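GH26A (Muricauda sp. MAR_2010_75, PDB 6Q75) probably hydrolyses beta-1,4-linked mannans or related polysaccharides, as a glycoside hydrolase of family 26. Local coordinates at residues I104-W109 with W295-S300; W182-N187 with V195-Q200. One frame throughout, in Å; residues are numbered along the deposited sequence.

Contact 1: residues I104-W109 with W295-S300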
ATOM      1  N   ILE A 104       5.824  10.690  -5.746  1.00 21.40           N
ATOM      2  CA  ILE A 104       6.172   9.711  -4.716  1.00 22.51           C
ATOM      3  C   ILE A 104       5.513   8.395  -5.105  1.00 22.18           C
ATOM      4  O   ILE A 104       4.338   8.379  -5.475  1.00 21.90           O
ATOM      5  CB  ILE A 104       5.726  10.194  -3.324  1.00 21.33           C
ATOM      6  CG1 ILE A 104       6.524  11.448  -2.912  1.00 22.67           C
ATOM      7  CG2 ILE A 104       5.891   9.110  -2.277  1.00 18.90           C
ATOM      8  CD1 ILE A 104       5.895  12.214  -1.748  1.00 23.79           C
ATOM      9  N   VAL A 105       6.275   7.287  -5.079  1.00 18.90           N
ATOM     10  CA  VAL A 105       5.819   6.023  -5.665  1.00 18.59           C
ATOM     11  C   VAL A 105       5.326   5.086  -4.573  1.00 20.98           C
ATOM     12  O   VAL A 105       6.035   4.837  -3.592  1.00 21.25           O
ATOM     13  CB  VAL A 105       6.949   5.341  -6.459  1.00 19.23           C
ATOM     14  CG1 VAL A 105       6.564   3.867  -6.808  1.00 22.49           C
ATOM     15  CG2 VAL A 105       7.295   6.137  -7.679  1.00 21.82           C
ATOM     16  N   THR A 106       4.127   4.513  -4.761  1.00 18.99           N
ATOM     17  CA  THR A 106       3.664   3.436  -3.892  1.00 19.92           C
ATOM     18  C   THR A 106       3.286   2.217  -4.733  1.00 18.77           C
ATOM     19  O   THR A 106       2.752   2.350  -5.836  1.00 18.07           O
ATOM     20  CB  THR A 106       2.472   3.875  -2.982  1.00 20.65           C
ATOM     21  OG1 THR A 106       2.140   2.794  -2.100  1.00 18.18           O
ATOM     22  CG2 THR A 106       1.223   4.305  -3.784  1.00 21.19           C
ATOM     23  N   LEU A 107       3.626   1.027  -4.232  1.00 16.76           N
ATOM     24  CA  LEU A 107       3.347  -0.221  -4.943  1.00 16.88           C
ATOM     25  C   LEU A 107       2.736  -1.233  -3.983  1.00 16.46           C
ATOM     26  O   LEU A 107       3.128  -1.314  -2.812  1.00 16.31           O
ATOM     27  CB  LEU A 107       4.635  -0.803  -5.574  1.00 18.28           C
ATOM     28  CG  LEU A 107       5.231   0.128  -6.642  1.00 20.31           C
ATOM     29  CD1 LEU A 107       6.618  -0.384  -7.079  1.00 18.87           C
ATOM     30  CD2 LEU A 107       4.289   0.257  -7.849  1.00 18.26           C
ATOM     31  N   MET A 108       1.742  -1.971  -4.479  1.00 16.45           N
ATOM     32  CA  MET A 108       1.097  -3.063  -3.762  1.00 17.24           C
ATOM     33  C   MET A 108       1.230  -4.345  -4.589  1.00 17.90           C
ATOM     34  O   MET A 108       1.873  -4.365  -5.649  1.00 17.67           O
ATOM     35  CB  MET A 108      -0.376  -2.739  -3.480  1.00 16.93           C
ATOM     36  CG  MET A 108      -1.193  -2.591  -4.761  1.00 18.39           C
ATOM     37  SD  MET A 108      -2.851  -1.935  -4.470  1.00 18.46           S
ATOM     38  CE  MET A 108      -3.503  -3.156  -3.322  1.00 20.06           C
ATOM     39  N   TRP A 109       0.580  -5.410  -4.120  1.00 16.57           N
ATOM     40  CA  TRP A 109       0.825  -6.724  -4.709  1.00 17.14           C
ATOM     41  C   TRP A 109      -0.319  -7.684  -4.423  1.00 18.82           C
ATOM     42  O   TRP A 109      -0.211  -8.533  -3.530  1.00 20.00           O
ATOM     43  CB  TRP A 109       2.147  -7.288  -4.188  1.00 19.43           C
ATOM     44  CG  TRP A 109       2.589  -8.607  -4.816  1.00 20.42           C
ATOM     45  CD1 TRP A 109       2.306  -9.064  -6.079  1.00 18.71           C
ATOM     46  CD2 TRP A 109       3.341  -9.646  -4.173  1.00 20.21           C
ATOM     47  NE1 TRP A 109       2.892 -10.316  -6.275  1.00 21.30           N
ATOM     48  CE2 TRP A 109       3.506 -10.695  -5.110  1.00 20.94           C
ATOM     49  CE3 TRP A 109       3.908  -9.779  -2.899  1.00 20.76           C
ATOM     50  CZ2 TRP A 109       4.233 -11.879  -4.814  1.00 19.95           C
ATOM     51  CZ3 TRP A 109       4.608 -10.958  -2.601  1.00 21.43           C
ATOM     52  CH2 TRP A 109       4.751 -11.989  -3.556  1.00 23.70           C
ATOM     53  N   TRP A 295      -1.316  10.596   3.651  1.00 18.08           N
ATOM     54  CA  TRP A 295      -1.695  10.638   2.247  1.00 19.47           C
ATOM     55  C   TRP A 295      -3.023   9.919   2.113  1.00 18.42           C
ATOM     56  O   TRP A 295      -3.488   9.247   3.037  1.00 19.57           O
ATOM     57  CB  TRP A 295      -0.615  10.040   1.300  1.00 17.76           C
ATOM     58  CG  TRP A 295      -0.492   8.541   1.280  1.00 17.34           C
ATOM     59  CD1 TRP A 295      -1.279   7.637   0.580  1.00 18.64           C
ATOM     60  CD2 TRP A 295       0.515   7.762   1.952  1.00 17.82           C
ATOM     61  NE1 TRP A 295      -0.812   6.343   0.805  1.00 17.36           N
ATOM     62  CE2 TRP A 295       0.273   6.401   1.648  1.00 17.64           C
ATOM     63  CE3 TRP A 295       1.587   8.086   2.794  1.00 18.29           C
ATOM     64  CZ2 TRP A 295       1.079   5.356   2.153  1.00 17.50           C
ATOM     65  CZ3 TRP A 295       2.377   7.037   3.318  1.00 18.54           C
ATOM     66  CH2 TRP A 295       2.118   5.695   2.977  1.00 18.83           C
ATOM     67  N   PHE A 296      -3.666  10.126   0.969  1.00 16.87           N
ATOM     68  CA  PHE A 296      -4.783   9.299   0.550  1.00 16.34           C
ATOM     69  C   PHE A 296      -4.468   8.807  -0.849  1.00 21.10           C
ATOM     70  O   PHE A 296      -3.725   9.464  -1.576  1.00 18.93           O
ATOM     71  CB  PHE A 296      -6.118  10.083   0.579  1.00 16.42           C
ATOM     72  CG  PHE A 296      -6.174  11.244  -0.372  1.00 19.50           C
ATOM     73  CD1 PHE A 296      -6.394  11.056  -1.740  1.00 20.09           C
ATOM     74  CD2 PHE A 296      -6.098  12.545   0.108  1.00 20.46           C
ATOM     75  CE1 PHE A 296      -6.493  12.152  -2.615  1.00 18.96           C
ATOM     76  CE2 PHE A 296      -6.183  13.637  -0.759  1.00 20.88           C
ATOM     77  CZ  PHE A 296      -6.391  13.442  -2.121  1.00 19.06           C
ATOM     78  N   MET A 297      -5.038   7.651  -1.232  1.00 20.08           N
ATOM     79  CA  MET A 297      -4.847   7.134  -2.585  1.00 15.82           C
ATOM     80  C   MET A 297      -6.196   6.676  -3.124  1.00 19.12           C
ATOM     81  O   MET A 297      -6.725   5.658  -2.673  1.00 18.12           O
ATOM     82  CB  MET A 297      -3.839   5.967  -2.604  1.00 15.83           C
ATOM     83  CG  MET A 297      -3.484   5.611  -4.034  1.00 17.93           C
ATOM     84  SD  MET A 297      -2.489   4.118  -4.238  1.00 20.67           S
ATOM     85  CE  MET A 297      -3.614   2.866  -3.607  1.00 19.41           C
ATOM     86  N   VAL A 298      -6.759   7.430  -4.073  1.00 17.99           N
ATOM     87  CA  VAL A 298      -8.037   7.050  -4.663  1.00 16.90           C
ATOM     88  C   VAL A 298      -7.868   5.834  -5.561  1.00 18.41           C
ATOM     89  O   VAL A 298      -6.864   5.696  -6.280  1.00 19.14           O
ATOM     90  CB  VAL A 298      -8.640   8.236  -5.428  1.00 16.92           C
ATOM     91  CG1 VAL A 298      -9.940   7.828  -6.094  1.00 19.28           C
ATOM     92  CG2 VAL A 298      -8.884   9.357  -4.475  1.00 17.33           C
ATOM     93  N   TRP A 299      -8.837   4.927  -5.503  1.00 15.66           N
ATOM     94  CA  TRP A 299      -8.750   3.661  -6.230  1.00 16.25           C
ATOM     95  C   TRP A 299      -9.213   3.856  -7.668  1.00 18.44           C
ATOM     96  O   TRP A 299     -10.408   3.908  -7.932  1.00 19.26           O
ATOM     97  CB  TRP A 299      -9.595   2.597  -5.547  1.00 16.27           C
ATOM     98  CG  TRP A 299      -9.352   1.240  -6.174  1.00 16.66           C
ATOM     99  CD1 TRP A 299     -10.132   0.607  -7.093  1.00 20.05           C
ATOM    100  CD2 TRP A 299      -8.201   0.406  -5.975  1.00 16.89           C
ATOM    101  NE1 TRP A 299      -9.566  -0.605  -7.438  1.00 20.24           N
ATOM    102  CE2 TRP A 299      -8.375  -0.744  -6.771  1.00 19.28           C
ATOM    103  CE3 TRP A 299      -7.057   0.505  -5.169  1.00 19.52           C
ATOM    104  CZ2 TRP A 299      -7.429  -1.788  -6.804  1.00 19.33           C
ATOM    105  CZ3 TRP A 299      -6.132  -0.524  -5.202  1.00 19.42           C
ATOM    106  CH2 TRP A 299      -6.323  -1.655  -6.017  1.00 21.47           C
ATOM    107  N   SER A 300      -8.271   3.919  -8.607  1.00 17.53           N
ATOM    108  CA  SER A 300      -8.612   3.966 -10.033  1.00 17.16           C
ATOM    109  C   SER A 300      -9.816   4.829 -10.380  1.00 17.78           C
ATOM    110  O   SER A 300      -9.793   6.033 -10.125  1.00 18.50           O
ATOM    111  CB  SER A 300      -8.808   2.549 -10.550  1.00 17.41           C
ATOM    112  OG  SER A 300      -7.543   1.865 -10.406  1.00 17.42           O
TER

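Contact 2: residues W182-N187 with V195-Q200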
ATOM      1  N   TRP A 182     -11.640 -11.642   3.165  1.00 18.14           N
ATOM      2  CA  TRP A 182     -11.841 -11.935   1.751  1.00 17.02           C
ATOM      3  C   TRP A 182     -10.600 -12.446   1.022  1.00 18.73           C
ATOM      4  O   TRP A 182     -10.738 -13.281   0.121  1.00 18.19           O
ATOM      5  CB  TRP A 182     -12.373 -10.699   1.024  1.00 17.51           C
ATOM      6  CG  TRP A 182     -11.784  -9.373   1.426  1.00 17.68           C
ATOM      7  CD1 TRP A 182     -10.738  -8.724   0.822  1.00 18.19           C
ATOM      8  CD2 TRP A 182     -12.232  -8.517   2.488  1.00 16.51           C
ATOM      9  NE1 TRP A 182     -10.516  -7.506   1.442  1.00 18.27           N
ATOM     10  CE2 TRP A 182     -11.412  -7.363   2.471  1.00 19.18           C
ATOM     11  CE3 TRP A 182     -13.227  -8.622   3.464  1.00 17.79           C
ATOM     12  CZ2 TRP A 182     -11.563  -6.317   3.392  1.00 19.16           C
ATOM     13  CZ3 TRP A 182     -13.399  -7.573   4.372  1.00 17.22           C
ATOM     14  CH2 TRP A 182     -12.560  -6.439   4.335  1.00 16.47           C
ATOM     15  N   PHE A 183      -9.408 -11.984   1.377  1.00 16.32           N
ATOM     16  CA  PHE A 183      -8.197 -12.466   0.714  1.00 15.67           C
ATOM     17  C   PHE A 183      -7.686 -13.737   1.382  1.00 16.93           C
ATOM     18  O   PHE A 183      -7.925 -13.978   2.564  1.00 17.04           O
ATOM     19  CB  PHE A 183      -7.105 -11.389   0.761  1.00 17.46           C
ATOM     20  CG  PHE A 183      -7.384 -10.177  -0.098  1.00 18.30           C
ATOM     21  CD1 PHE A 183      -7.793 -10.313  -1.415  1.00 17.97           C
ATOM     22  CD2 PHE A 183      -7.224  -8.894   0.419  1.00 20.68           C
ATOM     23  CE1 PHE A 183      -8.025  -9.192  -2.205  1.00 18.10           C
ATOM     24  CE2 PHE A 183      -7.481  -7.779  -0.353  1.00 18.61           C
ATOM     25  CZ  PHE A 183      -7.868  -7.919  -1.667  1.00 19.34           C
ATOM     26  N   TRP A 184      -6.918 -14.542   0.621  1.00 17.30           N
ATOM     27  CA  TRP A 184      -6.438 -15.792   1.200  1.00 22.78           C
ATOM     28  C   TRP A 184      -5.511 -15.553   2.386  1.00 22.18           C
ATOM     29  O   TRP A 184      -5.408 -16.408   3.268  1.00 21.04           O
ATOM     30  CB  TRP A 184      -5.740 -16.659   0.140  1.00 21.08           C
ATOM     31  CG  TRP A 184      -4.479 -16.100  -0.464  1.00 20.04           C
ATOM     32  CD1 TRP A 184      -4.358 -15.473  -1.666  1.00 20.23           C
ATOM     33  CD2 TRP A 184      -3.148 -16.203   0.073  1.00 19.32           C
ATOM     34  NE1 TRP A 184      -3.033 -15.141  -1.898  1.00 18.94           N
ATOM     35  CE2 TRP A 184      -2.276 -15.586  -0.847  1.00 20.09           C
ATOM     36  CE3 TRP A 184      -2.620 -16.735   1.252  1.00 22.51           C
ATOM     37  CZ2 TRP A 184      -0.892 -15.474  -0.620  1.00 20.84           C
ATOM     38  CZ3 TRP A 184      -1.245 -16.633   1.472  1.00 24.96           C
ATOM     39  CH2 TRP A 184      -0.401 -16.001   0.538  1.00 25.09           C
ATOM     40  N   TRP A 185      -4.820 -14.424   2.424  1.00 20.39           N
ATOM     41  CA  TRP A 185      -3.953 -14.100   3.550  1.00 18.35           C
ATOM     42  C   TRP A 185      -4.700 -13.395   4.684  1.00 19.54           C
ATOM     43  O   TRP A 185      -4.071 -12.970   5.664  1.00 19.74           O
ATOM     44  CB  TRP A 185      -2.785 -13.232   3.072  1.00 18.50           C
ATOM     45  CG  TRP A 185      -3.217 -11.913   2.491  1.00 16.18           C
ATOM     46  CD1 TRP A 185      -3.491 -10.757   3.182  1.00 18.40           C
ATOM     47  CD2 TRP A 185      -3.370 -11.601   1.111  1.00 16.57           C
ATOM     48  NE1 TRP A 185      -3.846  -9.752   2.308  1.00 19.44           N
ATOM     49  CE2 TRP A 185      -3.778 -10.239   1.031  1.00 18.90           C
ATOM     50  CE3 TRP A 185      -3.252 -12.346  -0.069  1.00 18.08           C
ATOM     51  CZ2 TRP A 185      -4.034  -9.615  -0.177  1.00 17.87           C
ATOM     52  CZ3 TRP A 185      -3.504 -11.730  -1.275  1.00 20.31           C
ATOM     53  CH2 TRP A 185      -3.906 -10.366  -1.322  1.00 18.53           C
ATOM     54  N   GLY A 186      -6.020 -13.257   4.566  1.00 19.28           N
ATOM     55  CA  GLY A 186      -6.792 -12.497   5.527  1.00 18.55           C
ATOM     56  C   GLY A 186      -7.282 -13.314   6.703  1.00 20.41           C
ATOM     57  O   GLY A 186      -7.422 -14.541   6.631  1.00 19.00           O
ATOM     58  N   ASN A 187      -7.538 -12.599   7.800  1.00 20.59           N
ATOM     59  CA  ASN A 187      -8.054 -13.178   9.041  1.00 18.11           C
ATOM     60  C   ASN A 187      -7.256 -14.400   9.504  1.00 18.50           C
ATOM     61  O   ASN A 187      -7.818 -15.426   9.870  1.00 20.09           O
ATOM     62  CB  ASN A 187      -9.528 -13.558   8.887  1.00 17.37           C
ATOM     63  CG  ASN A 187     -10.173 -13.903  10.210  1.00 21.76           C
ATOM     64  OD1 ASN A 187      -9.780 -13.391  11.248  1.00 24.08           O
ATOM     65  ND2 ASN A 187     -11.166 -14.781  10.178  1.00 23.09           N
ATOM     66  N   VAL A 195       1.215 -12.405  11.165  1.00 19.17           N
ATOM     67  CA  VAL A 195       2.454 -11.718  11.543  1.00 22.18           C
ATOM     68  C   VAL A 195       3.657 -12.543  11.122  1.00 24.12           C
ATOM     69  O   VAL A 195       4.732 -11.990  10.859  1.00 22.60           O
ATOM     70  CB  VAL A 195       2.502 -11.384  13.048  1.00 21.85           C
ATOM     71  CG1 VAL A 195       1.357 -10.426  13.419  1.00 23.75           C
ATOM     72  CG2 VAL A 195       2.509 -12.638  13.903  1.00 23.47           C
ATOM     73  N   LYS A 196       3.493 -13.868  11.024  1.00 24.80           N
ATOM     74  CA  LYS A 196       4.611 -14.707  10.605  1.00 24.69           C
ATOM     75  C   LYS A 196       4.833 -14.619   9.097  1.00 24.52           C
ATOM     76  O   LYS A 196       5.985 -14.673   8.638  1.00 25.04           O
ATOM     77  CB  LYS A 196       4.371 -16.154  11.047  1.00 23.28           C
ATOM     78  CG  LYS A 196       5.578 -17.072  10.797  1.00 25.68           C
ATOM     79  CD  LYS A 196       5.294 -18.519  11.160  1.00 28.90           C
ATOM     80  CE  LYS A 196       6.606 -19.261  11.479  1.00 34.90           C
ATOM     81  NZ  LYS A 196       6.410 -20.579  12.167  1.00 38.11           N
ATOM     82  N   LEU A 197       3.752 -14.477   8.317  1.00 19.72           N
ATOM     83  CA  LEU A 197       3.901 -14.199   6.893  1.00 20.11           C
ATOM     84  C   LEU A 197       4.596 -12.858   6.667  1.00 22.14           C
ATOM     85  O   LEU A 197       5.495 -12.749   5.827  1.00 20.42           O
ATOM     86  CB  LEU A 197       2.533 -14.219   6.194  1.00 20.44           C
ATOM     87  CG  LEU A 197       2.520 -13.748   4.730  1.00 19.99           C
ATOM     88  CD1 LEU A 197       3.454 -14.656   3.902  1.00 18.54           C
ATOM     89  CD2 LEU A 197       1.084 -13.753   4.119  1.00 18.13           C
ATOM     90  N   TRP A 198       4.176 -11.818   7.392  1.00 20.77           N
ATOM     91  CA  TRP A 198       4.796 -10.507   7.235  1.00 19.39           C
ATOM     92  C   TRP A 198       6.297 -10.582   7.487  1.00 20.54           C
ATOM     93  O   TRP A 198       7.108 -10.069   6.699  1.00 19.69           O
ATOM     94  CB  TRP A 198       4.144  -9.520   8.197  1.00 20.72           C
ATOM     95  CG  TRP A 198       4.644  -8.113   8.061  1.00 20.51           C
ATOM     96  CD1 TRP A 198       5.737  -7.553   8.664  1.00 21.54           C
ATOM     97  CD2 TRP A 198       4.056  -7.088   7.261  1.00 18.73           C
ATOM     98  NE1 TRP A 198       5.854  -6.227   8.289  1.00 19.43           N
ATOM     99  CE2 TRP A 198       4.834  -5.923   7.428  1.00 19.48           C
ATOM    100  CE3 TRP A 198       2.943  -7.044   6.413  1.00 18.64           C
ATOM    101  CZ2 TRP A 198       4.529  -4.725   6.784  1.00 18.05           C
ATOM    102  CZ3 TRP A 198       2.651  -5.851   5.768  1.00 19.77           C
ATOM    103  CH2 TRP A 198       3.448  -4.719   5.949  1.00 18.88           C
ATOM    104  N   LYS A 199       6.691 -11.234   8.583  1.00 22.16           N
ATOM    105  CA  LYS A 199       8.109 -11.296   8.925  1.00 24.24           C
ATOM    106  C   LYS A 199       8.894 -12.136   7.929  1.00 24.45           C
ATOM    107  O   LYS A 199      10.061 -11.834   7.647  1.00 22.05           O
ATOM    108  CB  LYS A 199       8.278 -11.849  10.335  1.00 26.99           C
ATOM    109  CG  LYS A 199       7.658 -10.977  11.428  1.00 28.39           C
ATOM    110  CD  LYS A 199       7.665 -11.753  12.724  1.00 35.68           C
ATOM    111  CE  LYS A 199       6.616 -11.290  13.713  1.00 39.43           C
ATOM    112  NZ  LYS A 199       6.625 -12.259  14.858  1.00 41.23           N
ATOM    113  N   GLN A 200       8.274 -13.185   7.384  1.00 24.54           N
ATOM    114  CA  GLN A 200       8.948 -14.011   6.382  1.00 23.91           C
ATOM    115  C   GLN A 200       9.177 -13.228   5.093  1.00 21.13           C
ATOM    116  O   GLN A 200      10.242 -13.336   4.464  1.00 21.70           O
ATOM    117  CB  GLN A 200       8.136 -15.282   6.108  1.00 23.99           C
ATOM    118  CG  GLN A 200       8.863 -16.326   5.269  1.00 24.59           C
ATOM    119  CD  GLN A 200       8.066 -17.625   5.178  1.00 27.75           C
ATOM    120  OE1 GLN A 200       7.444 -17.927   4.150  1.00 30.80           O
ATOM    121  NE2 GLN A 200       8.048 -18.367   6.260  1.00 27.38           N
TER

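Contact 1: residues I104-W109 with W295-S300
A Met-aromatic contact between M108 and W299 lies at the C-terminal mouth of a barrel, where W299 also borders bound Tris and glycerol, both probably from the crystallisation liquor but perhaps marking a substrate pocket. The sulfur of M108 comes to the rim of the indole: SD is 3.6 Å from W299 CZ3 and slightly farther from CH2. Measured to the centroid of the six-membered ring it stands 4.8 Å away and 85° off the ring normal, an approach to the ring edge that brings the polarisable sulfur to the slightly positive C-H rim. The M108 chain bends at its last torsion (chi3 -58°), which brings CE within 4.2 Å of CZ3 as well. Elsewhere the indole has H51 stacked on it and meets W302 edge-to-face.

Strands 104-108 and 293-299 belong to the (beta/alpha)8 barrel of this family but are not sheet neighbours, since strands 46-51 and 74-78 come between them. They therefore meet through side chains across the interior, without a hydrogen bond, and T106 CA and M297 CA lie 9.4 Å apart. One layer below the mouth the long, unbranched M297 spans this gap, its SD reaching T106 CG2 at 3.7 Å. Threonine serves two purposes here, offering a methyl to the sulfur while OG1, anti to the backbone nitrogen (chi1 -176°), is hydrogen-bonded to L171 O and R173 NH2. Both methionine side chains also touch R173.

Contact 2: residues W182-N187 with V195-Q200
L197 makes an apolar contact with W184 and W185, joining helix 194-208 to the aromatic loop that precedes it in this (beta/alpha)8 barrel. The loop follows strand 170-173, so the contact ties a strand-to-helix connection to the start of the helix it leads into. One methyl does the touching: L197 CD2 lies 4.0 Å from W185 CB and, more loosely, 4.5 Å from W184 CH2. With CG anti to the backbone nitrogen (chi1 172°), the leucine projects from the helix toward the loop, and it also packs on W135, M138 and W149 of other helices. A branched aliphatic residue suits a place enclosed by so many apolar and aromatic groups.

The two tryptophans occupy the middle of a type I beta turn from F183 to G186, closed by the bond from G186 N to F183 O. A glycine probably suits the last position, where F183 O lies close to the side a CB would occupy. The two indoles pack against each other, W185 CE3 sitting 3.3 Å above one face of the W184 ring, toward its rim. Yet they present different parts to L197: W185 its CB, its ring leading away from the helix, and W184 the CH2 of its six-membered ring. Their indole nitrogens are fixed elsewhere, W184 NE1 by V111 O and W185 NE1 by H176 O. F183 is sandwiched, with W185 CH2 against one face and, 3.5 Å above the centre of the other, W182 CD1.

Overall arrangement
The centre of contact 1 is about 6 Å from the centre of the chain, inside the barrel, and that of contact 2 about 14 Å, where a loop meets a helix. The two centres are 20 Å apart and their nearest atoms about 5 Å. H176 connects them: M108 packs on it and F183 meets its ring. In clan GH-A, to which family 26 belongs, the catalytic glutamates lie at the ends of the fourth and seventh strands. E177, after strand 170-173, and E277, on strand 273-278, match these positions and probably play that part. W182 NE1 is hydrogen-bonded to E177, and M108 and W299 touch E277, so both contacts border the probable active site.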